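Local coordinates for protein malate dehydrogenase (Pyrococcus horikoshii, PDB 1V9N) that catalyses the NAD-dependent oxidation of (S)-malate to oxaloacetate as a cytoplasmic homodimer of the LDH2/MDH2 oxidoreductase family, at residues V100-M105 against A135-E140; I144-T149 against C279-V284. One frame throughout, in Å; residues are numbered along the deposited sequence.

Contact 1: residues V100-M105 against A135-E140; sequences VGYRSM and ALMAAE
M137 and M105, both selenomethionines, and the ring of Y102 carry this contact between two helices. The methyl CE of M137 meets the Y102 ring obliquely, 3.5 Å from its CD1, and the M137 selenium stands 4.9 Å from the ring centroid, a Met-aromatic contact. M137 runs straight from CB to SE, then bends at chi3 (65°), turning its methyl toward the tyrosine; the side chains cross at about a right angle. Y102 has CG anti to its backbone N; its CE2 stands over the centre of the R103 guanidinium, and R103 NE lies in plane at the ring edge. M105 slides past M137 in the opposite direction, its CG 4.0 Å from M137 CB. Bends at chi2 and chi3 bring M105 CE to 4.0 Å from A135 N. The helices lie on one face of the mixed sheet, the axes of segments 100-105 and 135-139 approaching to 10.4 Å and crossing at -32°; long side chains span this separation with apolar contacts. On the sheet side, M105 reaches F282, while A135 rests on A171 and A173. Within helix 97-115, V100 O accepts hydrogen bonds from S104 N and, above the carbonyl plane, from S104 OG (2.8 Å).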
ATOM      1  N   VAL A 100      16.451  15.847  -4.845  1.00 14.05           N
ATOM      2  CA  VAL A 100      15.045  16.233  -4.867  1.00 13.64           C
ATOM      3  C   VAL A 100      14.291  15.537  -3.724  1.00 13.93           C
ATOM      4  O   VAL A 100      13.516  16.169  -3.001  1.00 13.61           O
ATOM      5  CB  VAL A 100      14.389  15.860  -6.227  1.00 14.47           C
ATOM      6  CG1 VAL A 100      12.883  16.150  -6.186  1.00 11.90           C
ATOM      7  CG2 VAL A 100      15.047  16.659  -7.362  1.00 14.94           C
ATOM      8  N   GLY A 101      14.525  14.236  -3.564  1.00 13.78           N
ATOM      9  CA  GLY A 101      13.864  13.479  -2.512  1.00 14.94           C
ATOM     10  C   GLY A 101      14.283  13.897  -1.107  1.00 15.59           C
ATOM     11  O   GLY A 101      13.466  13.919  -0.189  1.00 16.62           O
ATOM     12  N   TYR A 102      15.560  14.217  -0.935  1.00 16.99           N
ATOM     13  CA  TYR A 102      16.079  14.653   0.361  1.00 18.26           C
ATOM     14  C   TYR A 102      15.418  15.963   0.798  1.00 17.00           C
ATOM     15  O   TYR A 102      14.958  16.088   1.930  1.00 16.40           O
ATOM     16  CB  TYR A 102      17.592  14.869   0.281  1.00 19.18           C
ATOM     17  CG  TYR A 102      18.227  15.273   1.598  1.00 21.74           C
ATOM     18  CD1 TYR A 102      18.578  14.312   2.548  1.00 24.34           C
ATOM     19  CD2 TYR A 102      18.474  16.614   1.897  1.00 23.30           C
ATOM     20  CE1 TYR A 102      19.166  14.673   3.760  1.00 25.39           C
ATOM     21  CE2 TYR A 102      19.061  16.987   3.114  1.00 25.81           C
ATOM     22  CZ  TYR A 102      19.405  16.005   4.035  1.00 26.95           C
ATOM     23  OH  TYR A 102      20.010  16.349   5.224  1.00 33.03           O
ATOM     24  N   ARG A 103      15.379  16.937  -0.105  1.00 18.71           N
ATOM     25  CA  ARG A 103      14.778  18.238   0.197  1.00 19.97           C
ATOM     26  C   ARG A 103      13.269  18.131   0.367  1.00 18.32           C
ATOM     27  O   ARG A 103      12.680  18.818   1.210  1.00 18.78           O
ATOM     28  CB  ARG A 103      15.098  19.255  -0.910  1.00 23.04           C
ATOM     29  CG  ARG A 103      16.585  19.527  -1.093  1.00 28.25           C
ATOM     30  CD  ARG A 103      17.205  20.119   0.164  1.00 34.81           C
ATOM     31  NE  ARG A 103      18.666  20.041   0.134  1.00 40.11           N
ATOM     32  CZ  ARG A 103      19.458  20.386   1.145  1.00 41.53           C
ATOM     33  NH1 ARG A 103      18.935  20.841   2.278  1.00 41.81           N
ATOM     34  NH2 ARG A 103      20.777  20.266   1.026  1.00 41.43           N
ATOM     35  N   SER A 104      12.642  17.277  -0.436  1.00 14.82           N
ATOM     36  CA  SER A 104      11.201  17.084  -0.350  1.00 15.35           C
ATOM     37  C   SER A 104      10.822  16.441   0.984  1.00 16.28           C
ATOM     38  O   SER A 104       9.853  16.850   1.623  1.00 15.34           O
ATOM     39  CB  SER A 104      10.704  16.196  -1.493  1.00 14.55           C
ATOM     40  OG  SER A 104      10.797  16.860  -2.736  1.00 13.60           O
HETATM   41  N   MSE A 105      11.586  15.437   1.406  1.00 16.69           N
HETATM   42  CA  MSE A 105      11.290  14.761   2.665  1.00 18.80           C
HETATM   43  C   MSE A 105      11.568  15.677   3.856  1.00 18.23           C
HETATM   44  O   MSE A 105      10.840  15.641   4.840  1.00 18.09           O
HETATM   45  CB  MSE A 105      12.097  13.461   2.791  1.00 21.66           C
HETATM   46  CG  MSE A 105      11.812  12.682   4.075  1.00 25.19           C
HETATM   47 SE   MSE A 105       9.906  12.353   4.403  1.00 32.89          SE
HETATM   48  CE  MSE A 105       9.740  10.609   3.591  1.00 25.56           C
ATOM     49  N   ALA A 135      11.941   7.267   3.759  1.00 14.33           N
ATOM     50  CA  ALA A 135      11.023   6.937   4.846  1.00 17.20           C
ATOM     51  C   ALA A 135      11.783   6.940   6.168  1.00 17.14           C
ATOM     52  O   ALA A 135      11.272   7.424   7.179  1.00 18.33           O
ATOM     53  CB  ALA A 135      10.380   5.570   4.615  1.00 13.36           C
ATOM     54  N   LEU A 136      13.003   6.402   6.152  1.00 18.22           N
ATOM     55  CA  LEU A 136      13.835   6.331   7.356  1.00 19.73           C
ATOM     56  C   LEU A 136      14.169   7.694   7.931  1.00 19.81           C
ATOM     57  O   LEU A 136      14.318   7.848   9.147  1.00 18.88           O
ATOM     58  CB  LEU A 136      15.139   5.575   7.076  1.00 21.91           C
ATOM     59  CG  LEU A 136      15.098   4.054   7.232  1.00 26.16           C
ATOM     60  CD1 LEU A 136      16.466   3.471   6.884  1.00 28.08           C
ATOM     61  CD2 LEU A 136      14.715   3.691   8.671  1.00 24.47           C
HETATM   62  N   MSE A 137      14.294   8.685   7.057  1.00 18.70           N
HETATM   63  CA  MSE A 137      14.597  10.036   7.496  1.00 18.61           C
HETATM   64  C   MSE A 137      13.571  10.510   8.516  1.00 18.16           C
HETATM   65  O   MSE A 137      13.923  11.126   9.527  1.00 19.17           O
HETATM   66  CB  MSE A 137      14.619  10.990   6.298  1.00 20.85           C
HETATM   67  CG  MSE A 137      15.820  10.793   5.377  1.00 23.06           C
HETATM   68 SE   MSE A 137      15.742  11.937   3.813  1.00 29.66          SE
HETATM   69  CE  MSE A 137      15.903  13.655   4.686  1.00 20.55           C
ATOM     70  N   ALA A 138      12.300  10.218   8.257  1.00 15.15           N
ATOM     71  CA  ALA A 138      11.235  10.626   9.162  1.00 14.71           C
ATOM     72  C   ALA A 138      11.254   9.808  10.458  1.00 15.59           C
ATOM     73  O   ALA A 138      11.077  10.356  11.545  1.00 15.33           O
ATOM     74  CB  ALA A 138       9.882  10.491   8.472  1.00 12.23           C
ATOM     75  N   ALA A 139      11.473   8.504  10.343  1.00 15.36           N
ATOM     76  CA  ALA A 139      11.508   7.646  11.521  1.00 17.61           C
ATOM     77  C   ALA A 139      12.615   8.063  12.486  1.00 19.53           C
ATOM     78  O   ALA A 139      12.426   8.029  13.704  1.00 20.56           O
ATOM     79  CB  ALA A 139      11.691   6.184  11.110  1.00 14.71           C
ATOM     80  N   GLU A 140      13.767   8.456  11.945  1.00 20.53           N
ATOM     81  CA  GLU A 140      14.885   8.884  12.783  1.00 21.69           C
ATOM     82  C   GLU A 140      14.548  10.200  13.478  1.00 21.26           C
ATOM     83  O   GLU A 140      15.264  10.645  14.375  1.00 19.31           O
ATOM     84  CB  GLU A 140      16.163   9.049  11.954  1.00 23.21           C
ATOM     85  CG  GLU A 140      16.700   7.760  11.328  1.00 28.72           C
ATOM     86  CD  GLU A 140      17.016   6.668  12.349  1.00 35.68           C
ATOM     87  OE1 GLU A 140      17.059   6.967  13.560  1.00 37.03           O
ATOM     88  OE2 GLU A 140      17.232   5.503  11.936  1.00 37.13           O
TER

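Contact 2: residues I144-T149 against C279-V284; sequences IGISMT and CHFFMV. With NDP (NADPH dihydro-nicotinamide-adenine-dinucleotide phosphate), chain B.
Strands 144-149 and 279-284 run antiparallel in unbroken register, with I146-M283 and M148-F281 as hydrogen-bonded pairs and I146 N 2.8 Å from M283 O. On the face that bears the side chains of these four residues, I146 and M283 lie side by side, and the bend of M283 at chi3 brings its CE to 3.6 Å from I146 CD1. M148, extended beyond CG, runs along F281, its selenium 4.8 Å from the ring centroid in an oblique Met-aromatic contact. I146 CG2 comes to the edge of the same ring. F281 and M283 also pack on M283 of the second subunit. On the other face, S147 OG sits obliquely by the F282 ring and is hydrogen-bonded to Y128. T149 OG1, anti to its backbone N, is hydrogen-bonded to H280 ND1 (2.9 Å) in the imidazole plane; H280 NE2 bonds to S125, and Y128 stacks on the ring. T149 CG2 lies 3.9 Å from N7N of the NADPH carboxamide. An alanine here would remove OG1 and CG2 and would probably loosen the hold on H280 and lose the methyl packing against the carboxamide. The T149 end of this antiparallel pair, in the mixed sheet, thus borders the nicotinamide end of the NADPH pocket.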
ATOM      1  N   ILE A 144       6.375   8.844  11.519  1.00 16.38           N
ATOM      2  CA  ILE A 144       6.122   7.795  10.537  1.00 14.64           C
ATOM      3  C   ILE A 144       6.423   8.390   9.164  1.00 16.37           C
ATOM      4  O   ILE A 144       5.964   9.487   8.828  1.00 17.09           O
ATOM      5  CB  ILE A 144       4.655   7.324  10.550  1.00 16.49           C
ATOM      6  CG1 ILE A 144       4.337   6.650  11.890  1.00 14.74           C
ATOM      7  CG2 ILE A 144       4.403   6.370   9.357  1.00 13.21           C
ATOM      8  CD1 ILE A 144       2.895   6.224  12.043  1.00 14.86           C
ATOM      9  N   GLY A 145       7.214   7.679   8.379  1.00 13.93           N
ATOM     10  CA  GLY A 145       7.549   8.174   7.063  1.00 14.88           C
ATOM     11  C   GLY A 145       7.099   7.208   5.989  1.00 15.17           C
ATOM     12  O   GLY A 145       7.266   5.989   6.118  1.00 12.03           O
ATOM     13  N   ILE A 146       6.500   7.762   4.940  1.00 12.65           N
ATOM     14  CA  ILE A 146       6.045   6.971   3.802  1.00 14.36           C
ATOM     15  C   ILE A 146       6.610   7.595   2.537  1.00 14.38           C
ATOM     16  O   ILE A 146       6.554   8.819   2.358  1.00 12.53           O
ATOM     17  CB  ILE A 146       4.510   6.955   3.678  1.00 13.26           C
ATOM     18  CG1 ILE A 146       3.897   6.177   4.844  1.00 14.21           C
ATOM     19  CG2 ILE A 146       4.106   6.334   2.339  1.00 13.82           C
ATOM     20  CD1 ILE A 146       2.390   6.291   4.924  1.00 16.27           C
ATOM     21  N   SER A 147       7.177   6.761   1.672  1.00 13.57           N
ATOM     22  CA  SER A 147       7.718   7.252   0.417  1.00 14.74           C
ATOM     23  C   SER A 147       7.418   6.288  -0.718  1.00 14.24           C
ATOM     24  O   SER A 147       7.415   5.076  -0.531  1.00 14.83           O
ATOM     25  CB  SER A 147       9.225   7.469   0.511  1.00 16.57           C
ATOM     26  OG  SER A 147       9.692   8.071  -0.683  1.00 21.60           O
HETATM   27  N   MSE A 148       7.158   6.848  -1.895  1.00 13.78           N
HETATM   28  CA  MSE A 148       6.859   6.070  -3.089  1.00 14.93           C
HETATM   29  C   MSE A 148       7.467   6.811  -4.265  1.00 16.43           C
HETATM   30  O   MSE A 148       7.769   8.008  -4.172  1.00 15.30           O
HETATM   31  CB  MSE A 148       5.349   5.988  -3.337  1.00 17.69           C
HETATM   32  CG  MSE A 148       4.514   5.393  -2.227  1.00 20.05           C
HETATM   33 SE   MSE A 148       2.617   5.656  -2.635  1.00 28.45          SE
HETATM   34  CE  MSE A 148       1.915   5.417  -0.839  1.00 19.72           C
ATOM     35  N   THR A 149       7.625   6.096  -5.374  1.00 15.48           N
ATOM     36  CA  THR A 149       8.168   6.670  -6.593  1.00 16.15           C
ATOM     37  C   THR A 149       7.743   5.795  -7.766  1.00 16.86           C
ATOM     38  O   THR A 149       7.593   4.582  -7.623  1.00 17.89           O
ATOM     39  CB  THR A 149       9.716   6.720  -6.560  1.00 16.42           C
ATOM     40  OG1 THR A 149      10.196   7.353  -7.752  1.00 16.36           O
ATOM     41  CG2 THR A 149      10.305   5.309  -6.475  1.00 15.29           C
ATOM     42  N   CYS A 279       8.560  10.790 -10.740  1.00 14.95           N
ATOM     43  CA  CYS A 279       7.802  11.507  -9.723  1.00 17.21           C
ATOM     44  C   CYS A 279       7.828  10.756  -8.396  1.00 17.38           C
ATOM     45  O   CYS A 279       7.913   9.531  -8.375  1.00 17.28           O
ATOM     46  CB  CYS A 279       6.362  11.716 -10.199  1.00 15.01           C
ATOM     47  SG  CYS A 279       6.224  12.711 -11.740  1.00 17.02           S
ATOM     48  N   HIS A 280       7.758  11.496  -7.292  1.00 17.83           N
ATOM     49  CA  HIS A 280       7.801  10.885  -5.967  1.00 16.82           C
ATOM     50  C   HIS A 280       6.661  11.352  -5.068  1.00 16.91           C
ATOM     51  O   HIS A 280       6.056  12.399  -5.298  1.00 18.30           O
ATOM     52  CB  HIS A 280       9.114  11.224  -5.250  1.00 16.52           C
ATOM     53  CG  HIS A 280      10.328  11.192  -6.125  1.00 15.87           C
ATOM     54  ND1 HIS A 280      10.655  10.110  -6.916  1.00 16.42           N
ATOM     55  CD2 HIS A 280      11.324  12.094  -6.294  1.00 14.71           C
ATOM     56  CE1 HIS A 280      11.798  10.349  -7.532  1.00 17.15           C
ATOM     57  NE2 HIS A 280      12.225  11.547  -7.172  1.00 16.80           N
ATOM     58  N   PHE A 281       6.399  10.565  -4.031  1.00 16.99           N
ATOM     59  CA  PHE A 281       5.364  10.860  -3.042  1.00 15.84           C
ATOM     60  C   PHE A 281       6.021  10.721  -1.669  1.00 17.29           C
ATOM     61  O   PHE A 281       6.682   9.722  -1.396  1.00 15.20           O
ATOM     62  CB  PHE A 281       4.209   9.855  -3.152  1.00 14.80           C
ATOM     63  CG  PHE A 281       3.153  10.015  -2.084  1.00 15.73           C
ATOM     64  CD1 PHE A 281       2.109  10.918  -2.245  1.00 15.29           C
ATOM     65  CD2 PHE A 281       3.218   9.268  -0.909  1.00 16.93           C
ATOM     66  CE1 PHE A 281       1.139  11.080  -1.254  1.00 17.38           C
ATOM     67  CE2 PHE A 281       2.254   9.420   0.091  1.00 20.21           C
ATOM     68  CZ  PHE A 281       1.210  10.330  -0.083  1.00 18.78           C
ATOM     69  N   PHE A 282       5.852  11.726  -0.816  1.00 16.49           N
ATOM     70  CA  PHE A 282       6.421  11.693   0.529  1.00 15.03           C
ATOM     71  C   PHE A 282       5.330  12.069   1.517  1.00 15.71           C
ATOM     72  O   PHE A 282       4.582  13.029   1.306  1.00 15.53           O
ATOM     73  CB  PHE A 282       7.584  12.685   0.654  1.00 15.10           C
ATOM     74  CG  PHE A 282       8.668  12.481  -0.370  1.00 17.70           C
ATOM     75  CD1 PHE A 282       9.622  11.480  -0.208  1.00 17.26           C
ATOM     76  CD2 PHE A 282       8.714  13.271  -1.517  1.00 16.56           C
ATOM     77  CE1 PHE A 282      10.605  11.267  -1.175  1.00 17.21           C
ATOM     78  CE2 PHE A 282       9.692  13.066  -2.491  1.00 17.20           C
ATOM     79  CZ  PHE A 282      10.640  12.060  -2.317  1.00 16.69           C
HETATM   80  N   MSE A 283       5.231  11.305   2.597  1.00 14.65           N
HETATM   81  CA  MSE A 283       4.232  11.579   3.607  1.00 14.82           C
HETATM   82  C   MSE A 283       4.800  11.321   4.990  1.00 15.82           C
HETATM   83  O   MSE A 283       5.412  10.278   5.245  1.00 13.92           O
HETATM   84  CB  MSE A 283       3.003  10.707   3.391  1.00 19.01           C
HETATM   85  CG  MSE A 283       1.898  10.955   4.391  1.00 27.61           C
HETATM   86 SE   MSE A 283       0.442   9.754   4.067  1.00 40.65          SE
HETATM   87  CE  MSE A 283       0.233   9.014   5.840  1.00 33.66           C
ATOM     88  N   VAL A 284       4.590  12.277   5.885  1.00 12.93           N
ATOM     89  CA  VAL A 284       5.082  12.155   7.246  1.00 13.76           C
ATOM     90  C   VAL A 284       3.950  12.395   8.224  1.00 14.19           C
ATOM     91  O   VAL A 284       3.135  13.301   8.048  1.00 13.52           O
ATOM     92  CB  VAL A 284       6.202  13.185   7.534  1.00 12.98           C
ATOM     93  CG1 VAL A 284       6.717  13.031   8.961  1.00 10.88           C
ATOM     94  CG2 VAL A 284       7.326  13.007   6.539  1.00 11.93           C
TER
HETATM   95  PA  NDP B 401      12.630  -7.279  -0.836  1.00 27.15           P
HETATM   96  O1A NDP B 401      14.063  -7.403  -0.722  1.00 29.38           O
HETATM   97  O2A NDP B 401      11.738  -8.407  -1.280  1.00 28.04           O
HETATM   98  O5B NDP B 401      12.088  -6.713   0.605  1.00 28.10           O
HETATM   99  C5B NDP B 401      10.692  -6.443   0.828  1.00 26.61           C
HETATM  100  C4B NDP B 401      10.601  -5.901   2.267  1.00 25.06           C
HETATM  101  O4B NDP B 401      10.306  -7.056   3.072  1.00 26.29           O
HETATM  102  C3B NDP B 401      11.823  -5.270   2.875  1.00 25.38           C
HETATM  103  O3B NDP B 401      11.383  -4.147   3.698  1.00 21.60           O
HETATM  104  C2B NDP B 401      12.479  -6.312   3.710  1.00 23.71           C
HETATM  105  O2B NDP B 401      13.314  -5.870   4.794  1.00 23.34           O
HETATM  106  C1B NDP B 401      11.297  -7.146   4.095  1.00 25.55           C
HETATM  107  N9A NDP B 401      11.570  -8.602   4.242  1.00 29.54           N
HETATM  108  C8A NDP B 401      12.421  -9.446   3.473  1.00 29.06           C
HETATM  109  N7A NDP B 401      12.373 -10.685   3.905  1.00 30.72           N
HETATM  110  C5A NDP B 401      11.500 -10.698   4.956  1.00 30.65           C
HETATM  111  C6A NDP B 401      11.002 -11.705   5.843  1.00 31.23           C
HETATM  112  N6A NDP B 401      11.408 -12.973   5.716  1.00 31.29           N
HETATM  113  N1A NDP B 401      10.099 -11.367   6.828  1.00 30.98           N
HETATM  114  C2A NDP B 401       9.673 -10.070   6.964  1.00 29.37           C
HETATM  115  N3A NDP B 401      10.079  -9.052   6.177  1.00 28.90           N
HETATM  116  C4A NDP B 401      11.001  -9.432   5.182  1.00 30.06           C
HETATM  117  O3  NDP B 401      12.181  -6.043  -1.696  1.00 29.05           O
HETATM  118  PN  NDP B 401      12.274  -5.542  -3.198  1.00 28.90           P
HETATM  119  O1N NDP B 401      10.891  -5.406  -3.644  1.00 27.75           O
HETATM  120  O2N NDP B 401      13.123  -6.596  -3.851  1.00 31.25           O
HETATM  121  O5D NDP B 401      13.030  -4.154  -3.008  1.00 27.80           O
HETATM  122  C5D NDP B 401      14.130  -3.733  -3.863  1.00 29.72           C
HETATM  123  C4D NDP B 401      14.657  -2.313  -3.424  1.00 28.48           C
HETATM  124  O4D NDP B 401      14.681  -1.514  -4.594  1.00 29.86           O
HETATM  125  C3D NDP B 401      13.796  -1.524  -2.407  1.00 27.84           C
HETATM  126  O3D NDP B 401      14.680  -0.906  -1.463  1.00 27.28           O
HETATM  127  C2D NDP B 401      12.992  -0.536  -3.235  1.00 27.69           C
HETATM  128  O2D NDP B 401      12.663   0.619  -2.492  1.00 24.57           O
HETATM  129  C1D NDP B 401      13.955  -0.294  -4.427  1.00 27.73           C
HETATM  130  N1N NDP B 401      13.271   0.033  -5.706  1.00 25.33           N
HETATM  131  C2N NDP B 401      13.500   1.337  -6.229  1.00 24.99           C
HETATM  132  C3N NDP B 401      12.842   1.663  -7.486  1.00 25.12           C
HETATM  133  C7N NDP B 401      13.046   2.987  -8.083  1.00 24.05           C
HETATM  134  O7N NDP B 401      12.528   3.335  -9.151  1.00 24.91           O
HETATM  135  N7N NDP B 401      13.834   3.907  -7.462  1.00 24.05           N
HETATM  136  C4N NDP B 401      12.028   0.666  -8.105  1.00 27.27           C
HETATM  137  C5N NDP B 401      11.815  -0.599  -7.573  1.00 26.71           C
HETATM  138  C6N NDP B 401      12.440  -0.924  -6.372  1.00 26.04           C
HETATM  139  P2B NDP B 401      14.866  -5.801   4.783  1.00 26.07           P
HETATM  140  O1X NDP B 401      15.208  -6.311   6.121  1.00 25.43           O
HETATM  141  O2X NDP B 401      15.312  -4.385   4.605  1.00 24.13           O
HETATM  142  O3X NDP B 401      15.415  -6.691   3.672  1.00 24.43           O

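In the fold
Contacts 1 and 2 have centres 8 Å apart and form successive layers, helices over the mixed sheet. They come in series along the chain: helix 97-115 leads through strand 117-125 to helix 132-139, and strand 144-149 follows directly, whereas its partner, strand 278-285, returns some 130 residues later to lie between strands 117-125 and 144-149. The layers interlock where M105 SE packs 3.4 Å from V284 CG2 and A135 CB comes 3.5 Å from G145 O. The helices thus cover the face bearing F282 and V284, while the face bearing F281 and M283 is covered partly by helix 242-258 and partly by the second subunit.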